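Local atomic coordinates of methyltransferase type 12 (PDB entry 3JWG), a protein that probably transfers a methyl group from S-adenosyl-L-methionine to the 2'-hydroxyl of the 3'-terminal nucleotide of small RNAs, this chain being its methyltransferase domain. Residues K31-L36 / K51-I56; A106-V111 / V136-P141. All coordinates share one frame; numbering follows the deposited sequence.

Contact 1 (K31-L36 / K51-I56)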
ATOM      1  N   LYS A  31      -3.086 -13.981   5.483  1.00 19.20           N
ATOM      2  CA  LYS A  31      -2.252 -14.249   6.654  1.00 20.17           C
ATOM      3  C   LYS A  31      -0.791 -13.845   6.460  1.00 19.37           C
ATOM      4  O   LYS A  31      -0.066 -13.622   7.428  1.00 19.22           O
ATOM      5  CB  LYS A  31      -2.349 -15.729   7.022  1.00 21.04           C
ATOM      6  CG  LYS A  31      -3.764 -16.155   7.409  1.00 23.22           C
ATOM      7  CD  LYS A  31      -3.817 -17.624   7.805  1.00 28.40           C
ATOM      8  CE  LYS A  31      -5.222 -18.030   8.229  1.00 29.90           C
ATOM      9  NZ  LYS A  31      -5.274 -19.447   8.667  1.00 33.40           N
ATOM     10  N   LYS A  32      -0.364 -13.752   5.206  1.00 19.11           N
ATOM     11  CA  LYS A  32       1.003 -13.353   4.884  1.00 18.74           C
ATOM     12  C   LYS A  32       0.863 -12.090   4.044  1.00 16.57           C
ATOM     13  O   LYS A  32       0.351 -12.138   2.932  1.00 14.07           O
ATOM     14  CB  LYS A  32       1.696 -14.457   4.086  1.00 21.12           C
ATOM     15  CG  LYS A  32       1.864 -15.757   4.869  1.00 24.81           C
ATOM     16  CD  LYS A  32       2.468 -16.858   4.007  1.00 31.62           C
ATOM     17  CE  LYS A  32       1.523 -17.257   2.880  1.00 34.25           C
ATOM     18  NZ  LYS A  32       2.093 -18.330   2.017  1.00 39.44           N
ATOM     19  N   VAL A  33       1.312 -10.964   4.582  1.00 16.14           N
ATOM     20  CA  VAL A  33       1.177  -9.687   3.891  1.00 13.68           C
ATOM     21  C   VAL A  33       2.498  -8.965   3.685  1.00 14.47           C
ATOM     22  O   VAL A  33       3.333  -8.912   4.586  1.00 15.33           O
ATOM     23  CB  VAL A  33       0.238  -8.748   4.687  1.00 14.14           C
ATOM     24  CG1 VAL A  33       0.052  -7.425   3.936  1.00 16.27           C
ATOM     25  CG2 VAL A  33      -1.105  -9.445   4.940  1.00 13.10           C
ATOM     26  N   ILE A  34       2.677  -8.399   2.497  1.00 14.78           N
ATOM     27  CA  ILE A  34       3.886  -7.652   2.200  1.00 14.49           C
ATOM     28  C   ILE A  34       3.479  -6.222   1.849  1.00 16.48           C
ATOM     29  O   ILE A  34       2.638  -5.996   0.974  1.00 16.78           O
ATOM     30  CB  ILE A  34       4.692  -8.299   1.040  1.00 15.38           C
ATOM     31  CG1 ILE A  34       5.947  -7.469   0.761  1.00 17.37           C
ATOM     32  CG2 ILE A  34       3.829  -8.439  -0.205  1.00 16.14           C
ATOM     33  CD1 ILE A  34       6.909  -8.130  -0.195  1.00 16.94           C
ATOM     34  N   ASP A  35       4.058  -5.262   2.557  1.00 14.61           N
ATOM     35  CA  ASP A  35       3.740  -3.857   2.328  1.00 16.18           C
ATOM     36  C   ASP A  35       4.871  -3.232   1.534  1.00 15.41           C
ATOM     37  O   ASP A  35       5.984  -3.040   2.035  1.00 15.60           O
ATOM     38  CB  ASP A  35       3.540  -3.146   3.672  1.00 15.85           C
ATOM     39  CG  ASP A  35       3.071  -1.706   3.520  1.00 17.38           C
ATOM     40  OD1 ASP A  35       2.377  -1.379   2.530  1.00 20.25           O
ATOM     41  OD2 ASP A  35       3.390  -0.903   4.420  1.00 21.51           O
ATOM     42  N   LEU A  36       4.578  -2.944   0.272  1.00 15.92           N
ATOM     43  CA  LEU A  36       5.541  -2.350  -0.633  1.00 17.13           C
ATOM     44  C   LEU A  36       5.522  -0.829  -0.449  1.00 18.09           C
ATOM     45  O   LEU A  36       4.526  -0.171  -0.754  1.00 15.85           O
ATOM     46  CB  LEU A  36       5.184  -2.751  -2.067  1.00 16.21           C
ATOM     47  CG  LEU A  36       5.143  -4.276  -2.249  1.00 19.12           C
ATOM     48  CD1 LEU A  36       4.607  -4.639  -3.624  1.00 17.58           C
ATOM     49  CD2 LEU A  36       6.557  -4.841  -2.043  1.00 18.93           C
ATOM     50  N   LYS A  51      -3.217 -10.981  15.697  1.00 32.66           N
ATOM     51  CA  LYS A  51      -2.550 -12.283  15.634  1.00 31.99           C
ATOM     52  C   LYS A  51      -2.836 -13.136  14.397  1.00 29.43           C
ATOM     53  O   LYS A  51      -2.140 -14.120  14.153  1.00 27.77           O
ATOM     54  CB  LYS A  51      -2.878 -13.108  16.885  1.00 35.96           C
ATOM     55  CG  LYS A  51      -4.329 -13.565  16.961  1.00 39.96           C
ATOM     56  CD  LYS A  51      -4.530 -14.609  18.049  1.00 42.90           C
ATOM     57  CE  LYS A  51      -5.980 -15.071  18.105  1.00 43.97           C
ATOM     58  NZ  LYS A  51      -6.173 -16.184  19.078  1.00 45.84           N
ATOM     59  N   SER A  52      -3.854 -12.777  13.620  1.00 27.19           N
ATOM     60  CA  SER A  52      -4.177 -13.555  12.431  1.00 24.40           C
ATOM     61  C   SER A  52      -3.097 -13.413  11.363  1.00 23.18           C
ATOM     62  O   SER A  52      -2.955 -14.280  10.504  1.00 24.68           O
ATOM     63  CB  SER A  52      -5.534 -13.130  11.851  1.00 25.62           C
ATOM     64  OG  SER A  52      -5.491 -11.811  11.326  1.00 25.10           O
ATOM     65  N   PHE A  53      -2.334 -12.327  11.415  1.00 22.13           N
ATOM     66  CA  PHE A  53      -1.278 -12.111  10.429  1.00 23.66           C
ATOM     67  C   PHE A  53      -0.004 -12.847  10.846  1.00 24.51           C
ATOM     68  O   PHE A  53       0.700 -12.429  11.763  1.00 27.06           O
ATOM     69  CB  PHE A  53      -1.038 -10.610  10.258  1.00 22.22           C
ATOM     70  CG  PHE A  53      -2.249  -9.872   9.748  1.00 21.90           C
ATOM     71  CD1 PHE A  53      -2.734 -10.116   8.468  1.00 19.66           C
ATOM     72  CD2 PHE A  53      -2.944  -8.990  10.571  1.00 21.96           C
ATOM     73  CE1 PHE A  53      -3.899  -9.494   8.011  1.00 23.35           C
ATOM     74  CE2 PHE A  53      -4.112  -8.361  10.127  1.00 22.35           C
ATOM     75  CZ  PHE A  53      -4.593  -8.614   8.843  1.00 20.55           C
ATOM     76  N   GLU A  54       0.283 -13.944  10.153  1.00 23.64           N
ATOM     77  CA  GLU A  54       1.436 -14.784  10.460  1.00 25.16           C
ATOM     78  C   GLU A  54       2.772 -14.230   9.984  1.00 24.49           C
ATOM     79  O   GLU A  54       3.784 -14.366  10.673  1.00 24.98           O
ATOM     80  CB  GLU A  54       1.215 -16.183   9.880  1.00 26.28           C
ATOM     81  CG  GLU A  54      -0.121 -16.806  10.286  1.00 33.88           C
ATOM     82  CD  GLU A  54      -0.193 -18.295   9.993  1.00 38.53           C
ATOM     83  OE1 GLU A  54       0.679 -19.037  10.497  1.00 42.87           O
ATOM     84  OE2 GLU A  54      -1.114 -18.728   9.267  1.00 41.47           O
ATOM     85  N   GLN A  55       2.777 -13.618   8.805  1.00 23.03           N
ATOM     86  CA  GLN A  55       3.999 -13.043   8.253  1.00 21.53           C
ATOM     87  C   GLN A  55       3.687 -11.630   7.808  1.00 19.59           C
ATOM     88  O   GLN A  55       2.753 -11.405   7.044  1.00 17.51           O
ATOM     89  CB  GLN A  55       4.499 -13.866   7.064  1.00 23.97           C
ATOM     90  CG  GLN A  55       5.750 -13.302   6.383  1.00 31.05           C
ATOM     91  CD  GLN A  55       6.915 -13.133   7.340  1.00 35.36           C
ATOM     92  OE1 GLN A  55       7.209 -14.026   8.140  1.00 37.90           O
ATOM     93  NE2 GLN A  55       7.594 -11.987   7.261  1.00 34.58           N
ATOM     94  N   ILE A  56       4.479 -10.691   8.304  1.00 18.40           N
ATOM     95  CA  ILE A  56       4.326  -9.275   7.998  1.00 18.14           C
ATOM     96  C   ILE A  56       5.667  -8.787   7.473  1.00 19.43           C
ATOM     97  O   ILE A  56       6.658  -8.778   8.201  1.00 20.06           O
ATOM     98  CB  ILE A  56       3.954  -8.498   9.274  1.00 17.74           C
ATOM     99  CG1 ILE A  56       2.579  -8.968   9.772  1.00 18.09           C
ATOM    100  CG2 ILE A  56       3.995  -6.992   9.009  1.00 20.94           C
ATOM    101  CD1 ILE A  56       2.284  -8.586  11.212  1.00 18.92           C
TER
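Lys31 offers its carbonyl oxygen to two successive amides of 51-56. The bond from Gln55 N to Lys31 O is long at 3.2 Å but nearly straight (170° at the hydrogen) and lies in the carbonyl plane, whereas Glu54 N reaches the same oxygen at 2.8 Å with a bent, weak geometry of 125°. One step on, Val33 N donates to Gln55 O at 2.9 Å. Lys32 pairs with Gln55 and Val33 with Ile56 in parallel register, so the two strands are just beginning to join here.

Among the side chains, Lys31 and Glu54 run side by side in the same direction. Glu54 OE2 meets Lys31 CD at 3.3 Å, yet stays 4.3 Å from Lys31 NZ, opposite charges near each other but short of a salt bridge. Apolar contact comes from Val33 CG2, which approaches Phe53 CD1 obliquely at 3.9 Å; with CG1 anti to the backbone N (chi1 -178°), CG2 is the branch turned to the ring. Ser52 OG sits over the centre of one face of that ring and is hydrogen-bonded to Asp50.

Helices 13-27 and 42-48 both touch Phe53, and strand 105-109 flanks 32-36 across from strand 55-60.

Contact 2 (A106-V111 / V136-P141). With MG (magnesium ion), chain B.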
ATOM      1  N   ALA A 106      -0.645  -7.962  -1.046  1.00 13.69           N
ATOM      2  CA  ALA A 106       0.352  -6.906  -1.084  1.00 14.96           C
ATOM      3  C   ALA A 106      -0.405  -5.595  -0.898  1.00 14.07           C
ATOM      4  O   ALA A 106      -1.500  -5.415  -1.440  1.00 15.94           O
ATOM      5  CB  ALA A 106       1.090  -6.900  -2.428  1.00 13.37           C
ATOM      6  N   THR A 107       0.166  -4.698  -0.105  1.00 14.29           N
ATOM      7  CA  THR A 107      -0.437  -3.393   0.132  1.00 15.62           C
ATOM      8  C   THR A 107       0.503  -2.338  -0.455  1.00 15.38           C
ATOM      9  O   THR A 107       1.731  -2.459  -0.375  1.00 16.29           O
ATOM     10  CB  THR A 107      -0.663  -3.133   1.641  1.00 15.77           C
ATOM     11  OG1 THR A 107       0.571  -3.297   2.344  1.00 18.28           O
ATOM     12  CG2 THR A 107      -1.695  -4.120   2.208  1.00 16.40           C
ATOM     13  N   VAL A 108      -0.091  -1.310  -1.047  1.00 13.79           N
ATOM     14  CA  VAL A 108       0.638  -0.233  -1.700  1.00 14.86           C
ATOM     15  C   VAL A 108      -0.000   1.081  -1.259  1.00 15.46           C
ATOM     16  O   VAL A 108      -1.018   1.499  -1.805  1.00 16.55           O
ATOM     17  CB  VAL A 108       0.512  -0.379  -3.236  1.00 13.54           C
ATOM     18  CG1 VAL A 108       1.327   0.690  -3.943  1.00 14.97           C
ATOM     19  CG2 VAL A 108       0.962  -1.779  -3.655  1.00 14.47           C
ATOM     20  N   ILE A 109       0.596   1.718  -0.259  1.00 16.17           N
ATOM     21  CA  ILE A 109       0.062   2.962   0.279  1.00 19.00           C
ATOM     22  C   ILE A 109       1.049   4.114   0.093  1.00 19.13           C
ATOM     23  O   ILE A 109       2.215   4.004   0.451  1.00 19.73           O
ATOM     24  CB  ILE A 109      -0.254   2.794   1.781  1.00 19.58           C
ATOM     25  CG1 ILE A 109      -1.120   1.549   1.982  1.00 20.04           C
ATOM     26  CG2 ILE A 109      -0.946   4.047   2.320  1.00 22.30           C
ATOM     27  CD1 ILE A 109      -1.344   1.178   3.428  1.00 22.02           C
ATOM     28  N   GLU A 110       0.571   5.213  -0.480  1.00 20.59           N
ATOM     29  CA  GLU A 110       1.406   6.387  -0.722  1.00 23.47           C
ATOM     30  C   GLU A 110       2.661   6.042  -1.517  1.00 22.20           C
ATOM     31  O   GLU A 110       3.784   6.390  -1.135  1.00 23.84           O
ATOM     32  CB  GLU A 110       1.770   7.044   0.610  1.00 28.24           C
ATOM     33  CG  GLU A 110       0.537   7.387   1.438  1.00 35.73           C
ATOM     34  CD  GLU A 110       0.862   8.143   2.711  1.00 40.37           C
ATOM     35  OE1 GLU A 110       1.762   7.704   3.462  1.00 42.98           O
ATOM     36  OE2 GLU A 110       0.206   9.175   2.963  1.00 43.08           O
ATOM     37  N   VAL A 111       2.456   5.357  -2.637  1.00 18.47           N
ATOM     38  CA  VAL A 111       3.555   4.960  -3.501  1.00 16.55           C
ATOM     39  C   VAL A 111       3.384   5.407  -4.946  1.00 16.10           C
ATOM     40  O   VAL A 111       4.202   6.172  -5.457  1.00 14.62           O
ATOM     41  CB  VAL A 111       3.743   3.411  -3.532  1.00 18.28           C
ATOM     42  CG1 VAL A 111       4.778   3.034  -4.584  1.00 17.28           C
ATOM     43  CG2 VAL A 111       4.184   2.893  -2.171  1.00 17.82           C
ATOM     44  N   VAL A 136      -4.490  -7.432  -3.931  1.00 13.21           N
ATOM     45  CA  VAL A 136      -3.597  -6.274  -3.957  1.00 13.12           C
ATOM     46  C   VAL A 136      -4.445  -5.077  -3.530  1.00 14.01           C
ATOM     47  O   VAL A 136      -5.543  -4.876  -4.050  1.00 14.21           O
ATOM     48  CB  VAL A 136      -3.022  -5.994  -5.362  1.00 14.55           C
ATOM     49  CG1 VAL A 136      -2.190  -4.713  -5.328  1.00 14.51           C
ATOM     50  CG2 VAL A 136      -2.168  -7.171  -5.831  1.00 16.35           C
ATOM     51  N   ILE A 137      -3.955  -4.311  -2.566  1.00 12.82           N
ATOM     52  CA  ILE A 137      -4.670  -3.133  -2.087  1.00 14.67           C
ATOM     53  C   ILE A 137      -3.824  -1.905  -2.387  1.00 14.07           C
ATOM     54  O   ILE A 137      -2.707  -1.776  -1.879  1.00 14.74           O
ATOM     55  CB  ILE A 137      -4.918  -3.211  -0.562  1.00 13.28           C
ATOM     56  CG1 ILE A 137      -5.781  -4.438  -0.235  1.00 14.73           C
ATOM     57  CG2 ILE A 137      -5.601  -1.936  -0.080  1.00 14.57           C
ATOM     58  CD1 ILE A 137      -5.962  -4.677   1.257  1.00 14.64           C
ATOM     59  N   VAL A 138      -4.345  -1.012  -3.227  1.00 14.31           N
ATOM     60  CA  VAL A 138      -3.621   0.210  -3.582  1.00 13.10           C
ATOM     61  C   VAL A 138      -4.390   1.407  -3.050  1.00 14.64           C
ATOM     62  O   VAL A 138      -5.579   1.565  -3.339  1.00 15.49           O
ATOM     63  CB  VAL A 138      -3.471   0.380  -5.119  1.00 13.91           C
ATOM     64  CG1 VAL A 138      -2.634   1.621  -5.420  1.00 16.43           C
ATOM     65  CG2 VAL A 138      -2.827  -0.856  -5.739  1.00 14.33           C
ATOM     66  N   SER A 139      -3.717   2.233  -2.262  1.00 12.87           N
ATOM     67  CA  SER A 139      -4.333   3.426  -1.690  1.00 13.15           C
ATOM     68  C   SER A 139      -3.556   4.655  -2.143  1.00 15.10           C
ATOM     69  O   SER A 139      -2.324   4.667  -2.120  1.00 14.10           O
ATOM     70  CB  SER A 139      -4.321   3.344  -0.158  1.00 15.93           C
ATOM     71  OG  SER A 139      -4.885   4.503   0.427  1.00 19.02           O
ATOM     72  N   THR A 140      -4.282   5.692  -2.549  1.00 13.86           N
ATOM     73  CA  THR A 140      -3.652   6.917  -3.013  1.00 14.66           C
ATOM     74  C   THR A 140      -4.638   8.068  -2.818  1.00 15.83           C
ATOM     75  O   THR A 140      -5.853   7.862  -2.798  1.00 12.81           O
ATOM     76  CB  THR A 140      -3.259   6.787  -4.515  1.00 15.81           C
ATOM     77  OG1 THR A 140      -2.402   7.871  -4.895  1.00 15.09           O
ATOM     78  CG2 THR A 140      -4.498   6.778  -5.401  1.00 16.45           C
ATOM     79  N   PRO A 141      -4.120   9.289  -2.642  1.00 16.00           N
ATOM     80  CA  PRO A 141      -4.945  10.483  -2.446  1.00 15.68           C
ATOM     81  C   PRO A 141      -5.902  10.757  -3.601  1.00 16.18           C
ATOM     82  O   PRO A 141      -5.630  10.396  -4.748  1.00 16.30           O
ATOM     83  CB  PRO A 141      -3.912  11.604  -2.317  1.00 16.69           C
ATOM     84  CG  PRO A 141      -2.742  10.927  -1.706  1.00 19.13           C
ATOM     85  CD  PRO A 141      -2.694   9.592  -2.439  1.00 16.49           C
TER
HETATM   86 MG    MG B 220       3.271   2.806   2.148  1.00 24.24          MG
HETATM   87  O   HOH W   1       2.855   0.739   0.976  1.00 15.00           O
HETATM   88  O   HOH W   2      -0.043   4.413  -3.526  1.00 21.54           O
HETATM   89  O   HOH W   3       2.495   1.577   4.241  1.00 17.75           O
HETATM   90  O   HOH W   4       3.391   4.610   3.933  1.00 36.50           O
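Val108 lays its CB against Val138, 4.2 Å from Val138 CG2, on the sheet face that also carries Ala106 and Val136. Its CG1 is anti to the backbone N (chi1 -177°), leaving CG2 beside that N, where it lies 4.1 Å from Ile137 O. Phe123 and Leu127 of helix 117-131 cover Val108. On the reverse face Ile109 CG2 stands 4.2 Å from Ser139 CB, while Thr107 and Ile137 lie beneath helix 13-27.

The backbones run parallel, their segment axes 6° apart. Ile137 N donates a hydrogen bond to Ala106 O, Val108 N to Ile137 O, and Ser139 N to Val108 O at 2.8 Å with 173° at the hydrogen. The pairing then fades: Glu110 N to Ser139 O is a weak bond of 3.4 Å. Water 2 adds a second link at this oxygen, donating to Ser139 O at 2.7 Å and accepting from Val111 N, so it bridges Ser139 to the residues that follow strand 105-109.

As the first strand ends, Ile109 O binds the magnesium ion at 2.3 Å. Water 1, also a metal ligand, accepts a hydrogen bond from Ile109 N at 2.8 Å, so the residue holds the ion directly through O and, through water 1, from N; Gly37 O is a further ligand. Adjacent parallel strands joined through helix 117-131 form a beta-alpha-beta unit of the Rossmann-like methyltransferase fold, here with a metal site at a strand's C-terminal end.

From the N terminus the chain runs through helix 13-27 into strand 32-36, passes helix 42-48 and returns as strand 55-60, where contact 1 closes its loop. Only later does strand 105-109 lead through helix 117-131 to strand 135-141 and close contact 2; the loops are in series, neither enclosing nor crossing the other. In space their centres are 15 Å apart, yet they join in one sheet because strands 32-36 and 105-109 are neighbours. At that seam Asp35 OD1 lies 2.6 Å from Thr107 OG1 and Leu36 N 3.0 Å from Thr107 O, both probable hydrogen bonds. The two contacts and the seam between them join four adjacent parallel strands, 55-60, 32-36, 105-109 and 135-141.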